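Local coordinates for protein fungal protease inhibitor-1 (Antheraea mylitta, PDB 3BT4) that inhibits trypsin, chymotrypsin and proteases from the fungi Aspergillus oryzae and Rhizopus oryzae, acting as a serine protease inhibitor, at residues A27-N32 with C39-V44; T45-R50 with G77-V82. All blocks are in the same frame, centred on the assembly; numbering follows the deposited sequence.

Contact 1. Residues A27-N32 with C39-V44; sequences ATYRAN and CCPACV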
loop_
_atom_site.group_PDB
_atom_site.type_symbol
_atom_site.label_atom_id
_atom_site.label_comp_id
_atom_site.label_asym_id
_atom_site.label_seq_id
_atom_site.Cartn_x
_atom_site.Cartn_y
_atom_site.Cartn_z
ATOM N N ALA A 27 -6.125 -8.493 9.348
ATOM C CA ALA A 27 -5.528 -8.172 8.040
ATOM C C ALA A 27 -6.517 -8.422 6.906
ATOM O O ALA A 27 -7.323 -9.361 6.971
ATOM C CB ALA A 27 -4.245 -8.963 7.812
ATOM N N THR A 28 -6.477 -7.561 5.884
ATOM C CA THR A 28 -7.459 -7.599 4.785
ATOM C C THR A 28 -6.778 -7.569 3.413
ATOM O O THR A 28 -5.705 -6.980 3.242
ATOM C CB THR A 28 -8.529 -6.476 4.871
ATOM O OG1 THR A 28 -7.903 -5.198 4.721
ATOM C CG2 THR A 28 -9.281 -6.518 6.197
ATOM N N TYR A 29 -7.414 -8.222 2.445
ATOM C CA TYR A 29 -6.871 -8.344 1.103
ATOM C C TYR A 29 -7.010 -7.054 0.329
ATOM O O TYR A 29 -8.061 -6.414 0.362
ATOM C CB TYR A 29 -7.620 -9.424 0.349
ATOM C CG TYR A 29 -7.171 -9.616 -1.076
ATOM C CD1 TYR A 29 -5.957 -10.229 -1.366
ATOM C CD2 TYR A 29 -7.965 -9.183 -2.134
ATOM C CE1 TYR A 29 -5.562 -10.439 -2.677
ATOM C CE2 TYR A 29 -7.567 -9.377 -3.457
ATOM C CZ TYR A 29 -6.369 -10.003 -3.718
ATOM O OH TYR A 29 -5.976 -10.198 -5.023
ATOM N N ARG A 30 -5.938 -6.690 -0.370
ATOM C CA ARG A 30 -5.974 -5.624 -1.356
ATOM C C ARG A 30 -5.352 -6.174 -2.621
ATOM O O ARG A 30 -4.251 -6.691 -2.582
ATOM C CB ARG A 30 -5.171 -4.405 -0.896
ATOM C CG ARG A 30 -5.661 -3.780 0.396
ATOM C CD ARG A 30 -5.595 -2.289 0.313
ATOM N NE ARG A 30 -6.322 -1.625 1.395
ATOM C CZ ARG A 30 -6.103 -0.362 1.762
ATOM N NH1 ARG A 30 -5.179 0.362 1.138
ATOM N NH2 ARG A 30 -6.801 0.175 2.756
ATOM N N ALA A 31 -6.050 -6.020 -3.741
ATOM C CA ALA A 31 -5.596 -6.559 -5.013
ATOM C C ALA A 31 -4.288 -5.934 -5.505
ATOM O O ALA A 31 -3.485 -6.594 -6.173
ATOM C CB ALA A 31 -6.698 -6.391 -6.062
ATOM N N ASN A 32 -4.077 -4.662 -5.191
ATOM C CA ASN A 32 -2.906 -3.920 -5.690
ATOM C C ASN A 32 -2.285 -3.087 -4.585
ATOM O O ASN A 32 -2.774 -2.002 -4.286
ATOM C CB ASN A 32 -3.316 -3.006 -6.852
ATOM C CG ASN A 32 -3.796 -3.785 -8.070
ATOM O OD1 ASN A 32 -2.997 -4.188 -8.904
ATOM N ND2 ASN A 32 -5.091 -3.996 -8.169
ATOM N N CYS A 39 1.814 -3.630 -8.043
ATOM C CA CYS A 39 1.367 -4.734 -8.909
ATOM C C CYS A 39 0.976 -6.002 -8.156
ATOM O O CYS A 39 0.237 -6.842 -8.691
ATOM C CB CYS A 39 2.439 -5.051 -9.957
ATOM S SG CYS A 39 2.773 -3.632 -11.039
ATOM N N CYS A 40 1.450 -6.126 -6.916
ATOM C CA CYS A 40 1.171 -7.314 -6.102
ATOM C C CYS A 40 0.099 -7.113 -5.023
ATOM O O CYS A 40 0.077 -6.089 -4.332
ATOM C CB CYS A 40 2.450 -7.862 -5.468
ATOM S SG CYS A 40 3.624 -8.616 -6.645
ATOM N N PRO A 41 -0.783 -8.112 -4.866
ATOM C CA PRO A 41 -1.766 -8.121 -3.775
ATOM C C PRO A 41 -1.076 -8.196 -2.413
ATOM O O PRO A 41 0.053 -8.638 -2.326
ATOM C CB PRO A 41 -2.562 -9.410 -4.045
ATOM C CG PRO A 41 -1.608 -10.264 -4.882
ATOM C CD PRO A 41 -0.897 -9.302 -5.726
ATOM N N ALA A 42 -1.754 -7.754 -1.359
ATOM C CA ALA A 42 -1.197 -7.819 -0.004
ATOM C C ALA A 42 -2.283 -8.031 1.035
ATOM O O ALA A 42 -3.435 -7.656 0.826
ATOM C CB ALA A 42 -0.447 -6.553 0.304
ATOM N N CYS A 43 -1.909 -8.636 2.157
ATOM C CA CYS A 43 -2.761 -8.645 3.337
ATOM C C CYS A 43 -2.294 -7.462 4.180
ATOM O O CYS A 43 -1.176 -7.457 4.696
ATOM C CB CYS A 43 -2.643 -9.975 4.082
ATOM S SG CYS A 43 -2.937 -11.434 2.969
ATOM N N VAL A 44 -3.129 -6.428 4.260
ATOM C CA VAL A 44 -2.706 -5.179 4.899
ATOM C C VAL A 44 -3.281 -4.949 6.306
ATOM O O VAL A 44 -4.368 -5.416 6.649
ATOM C CB VAL A 44 -2.941 -3.949 3.975
ATOM C CG1 VAL A 44 -2.373 -4.231 2.584
ATOM C CG2 VAL A 44 -4.396 -3.610 3.869
#

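Contact 2. Residues T45-R50 with G77-V82; sequences TLLRER and GVCTKV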
loop_
_atom_site.group_PDB
_atom_site.type_symbol
_atom_site.label_atom_id
_atom_site.label_comp_id
_atom_site.label_asym_id
_atom_site.label_seq_id
_atom_site.Cartn_x
_atom_site.Cartn_y
_atom_site.Cartn_z
ATOM N N THR A 45 -2.502 -4.234 7.111
ATOM C CA THR A 45 -2.912 -3.766 8.421
ATOM C C THR A 45 -3.189 -2.260 8.352
ATOM O O THR A 45 -2.455 -1.518 7.718
ATOM C CB THR A 45 -1.805 -4.104 9.445
ATOM O OG1 THR A 45 -1.752 -5.530 9.591
ATOM C CG2 THR A 45 -2.046 -3.444 10.828
ATOM N N LEU A 46 -4.262 -1.802 8.994
ATOM C CA LEU A 46 -4.536 -0.358 9.004
ATOM C C LEU A 46 -4.196 0.310 10.325
ATOM O O LEU A 46 -4.399 -0.262 11.411
ATOM C CB LEU A 46 -5.975 -0.033 8.569
ATOM C CG LEU A 46 -6.438 -0.554 7.197
ATOM C CD1 LEU A 46 -7.886 -0.183 6.932
ATOM C CD2 LEU A 46 -5.529 -0.074 6.061
ATOM N N LEU A 47 -3.671 1.531 10.210
ATOM C CA LEU A 47 -3.204 2.303 11.355
ATOM C C LEU A 47 -4.068 3.526 11.610
ATOM O O LEU A 47 -4.638 4.115 10.690
ATOM C CB LEU A 47 -1.747 2.716 11.156
ATOM C CG LEU A 47 -0.759 1.644 10.672
ATOM C CD1 LEU A 47 0.447 2.311 10.107
ATOM C CD2 LEU A 47 -0.359 0.674 11.756
ATOM N N ARG A 48 -4.160 3.887 12.883
ATOM C CA ARG A 48 -4.960 5.005 13.335
ATOM C C ARG A 48 -4.200 6.329 13.255
ATOM O O ARG A 48 -2.974 6.356 13.157
ATOM C CB ARG A 48 -5.391 4.772 14.787
ATOM C CG ARG A 48 -6.131 3.475 15.069
ATOM C CD ARG A 48 -7.532 3.555 14.568
ATOM N NE ARG A 48 -8.417 2.605 15.238
ATOM C CZ ARG A 48 -9.080 2.872 16.363
ATOM N NH1 ARG A 48 -8.942 4.054 16.960
ATOM N NH2 ARG A 48 -9.888 1.957 16.881
ATOM N N GLU A 49 -4.944 7.429 13.347
ATOM C CA GLU A 49 -4.360 8.761 13.410
ATOM C C GLU A 49 -3.336 8.891 14.540
ATOM O O GLU A 49 -3.601 8.499 15.677
ATOM C CB GLU A 49 -5.462 9.808 13.579
ATOM C CG GLU A 49 -4.944 11.225 13.461
ATOM C CD GLU A 49 -6.043 12.287 13.486
ATOM O OE1 GLU A 49 -7.208 11.971 13.842
ATOM O OE2 GLU A 49 -5.716 13.449 13.165
ATOM N N ARG A 50 -2.178 9.456 14.193
ATOM C CA ARG A 50 -1.045 9.705 15.104
ATOM C C ARG A 50 -0.092 8.531 15.221
ATOM O O ARG A 50 1.076 8.725 15.553
ATOM C CB ARG A 50 -1.480 10.148 16.512
ATOM C CG ARG A 50 -2.259 11.431 16.571
ATOM C CD ARG A 50 -1.643 12.532 15.726
ATOM N NE ARG A 50 -2.652 13.565 15.468
ATOM C CZ ARG A 50 -2.959 14.558 16.312
ATOM N NH1 ARG A 50 -2.320 14.680 17.477
ATOM N NH2 ARG A 50 -3.904 15.435 15.983
ATOM N N GLY A 77 6.284 10.416 9.313
ATOM C CA GLY A 77 6.360 9.118 10.011
ATOM C C GLY A 77 5.189 8.858 10.943
ATOM O O GLY A 77 5.253 7.979 11.781
ATOM N N VAL A 78 4.111 9.612 10.758
ATOM C CA VAL A 78 2.939 9.582 11.611
ATOM C C VAL A 78 1.689 9.589 10.700
ATOM O O VAL A 78 1.642 10.327 9.714
ATOM C CB VAL A 78 2.984 10.828 12.570
ATOM C CG1 VAL A 78 1.621 11.279 13.004
ATOM C CG2 VAL A 78 3.861 10.551 13.782
ATOM N N CYS A 79 0.697 8.755 10.996
ATOM C CA CYS A 79 -0.595 8.839 10.286
ATOM C C CYS A 79 -1.318 10.161 10.574
ATOM O O CYS A 79 -1.804 10.399 11.678
ATOM C CB CYS A 79 -1.486 7.641 10.601
ATOM S SG CYS A 79 -0.826 6.074 9.998
ATOM N N THR A 80 -1.389 11.001 9.550
ATOM C CA THR A 80 -1.809 12.391 9.681
ATOM C C THR A 80 -3.128 12.685 8.960
ATOM O O THR A 80 -3.320 12.291 7.811
ATOM C CB THR A 80 -0.735 13.310 9.090
ATOM O OG1 THR A 80 0.519 13.014 9.698
ATOM C CG2 THR A 80 -1.064 14.775 9.306
ATOM N N LYS A 81 -4.033 13.369 9.650
ATOM C CA LYS A 81 -5.226 13.902 9.006
ATOM C C LYS A 81 -4.825 15.024 8.046
ATOM O O LYS A 81 -4.380 16.099 8.464
ATOM C CB LYS A 81 -6.251 14.401 10.033
ATOM C CG LYS A 81 -7.608 14.747 9.417
ATOM C CD LYS A 81 -8.607 15.222 10.467
ATOM C CE LYS A 81 -9.022 14.105 11.437
ATOM N NZ LYS A 81 -9.866 14.605 12.571
ATOM N N VAL A 82 -4.944 14.740 6.759
ATOM C CA VAL A 82 -4.754 15.743 5.728
ATOM C C VAL A 82 -6.130 16.114 5.210
ATOM O O VAL A 82 -6.909 15.247 4.793
ATOM C CB VAL A 82 -3.898 15.220 4.546
ATOM C CG1 VAL A 82 -4.057 16.115 3.315
ATOM C CG2 VAL A 82 -2.443 15.119 4.947
#

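Contact 1. Residues A27-N32 with C39-V44
Arg30 lays its chain across Val44 at about a right angle. Its CG comes 3.7 Å from Val44 CG2, and the same methyl lies over one face of the guanidinium, with NE the nearest atom of that group. CG stands beside the backbone N (chi1 -60°), and a bend at chi2 follows before the chain runs out to the salt bridge of NH2 with Glu70. An alanine here would probably leave one flank of Val44 uncovered and Glu70 without its charged mate. Thr28 meets the same valine obliquely, OG1 at 3.9 Å from Val44 CG2. These side chains share one face of a two-stranded antiparallel pairing, in which strand 28-30 forms the edge of a small mixed sheet beside strand 40-47. Thr28–Val44 and Arg30–Ala42 are its hydrogen-bonded pairs, with two backbone bonds each; Arg30 N to Ala42 O measures 2.9 Å. Tyr29–Cys43 between them is the non-hydrogen-bonded pair, and its side chains lie on the other face. There, with CG anti to the backbone N (chi1 178°), the Tyr29 ring extends alongside Pro41, both pointing the same way; CE1 comes 3.5 Å from Pro41 CB, with OH nearly as close. Cys43 is tied to Cys23 by a disulfide, and Tyr29 also touches Cys23 and Arg20.

Contact 2. Residues T45-R50 with G77-V82
The CB of Cys79 is directed toward residues 47-49, and here the packing is close. This CB rests 3.2 Å from Arg48 O. The SG of Cys79, beside its own backbone N (chi1 -65°), lies 3.7 Å from Leu47 CB, with CD1 of the same leucine a little farther off, and closes the disulfide to Cys68. A single main-chain hydrogen bond joins the segments: Arg50 N reaches Cys79 O at 2.7 Å, almost straight at the hydrogen (173°). CA of Glu49 adds a CA-H...O contact to that same oxygen. Next to this bond, Val78 sets CG1 3.6 Å from Arg50 O. The outer side is looser and built from charge. Glu49, extended beyond CG, crosses Lys81 obliquely, and its OE2 lies 3.3 Å from Lys81 CB. The charged ends stay well apart: Glu49 OE1 to Lys81 NZ is a long salt bridge of 4.0 Å, and Arg50 NE makes another long one with Glu49 OE2. One carboxylate thus stands between two cations, which would probably ease their mutual repulsion. With the touching parts of the chain running 87° apart and one backbone bond between them, this is no sheet pairing but a junction beside the Cys68–Cys79 disulfide, where the loop after strand 40-47 meets the C-terminal 73-75/78-80 hairpin of a small cysteine-rich inhibitor.

Both contacts draw on strand 40-47: contact 1 pairs its first half with strand 28-30, and contact 2 starts from its far end and the loop beyond. Each is a surface contact, though the centre of contact 2 lies about 13 Å from the centre of the chain, that of contact 1 about 8 Å. Four backbone hydrogen bonds give contact 1 its regular register; contact 2 has one, and relies more on sulfur packing and long ion pairs. The disulfides differ too, since those of 39-44 lead back to the N-terminal part, whereas Cys79 is joined to Cys68 on strand 66-68. The two contacts touch where Arg30 NH2 packs 3.6 Å from Leu46 CD2.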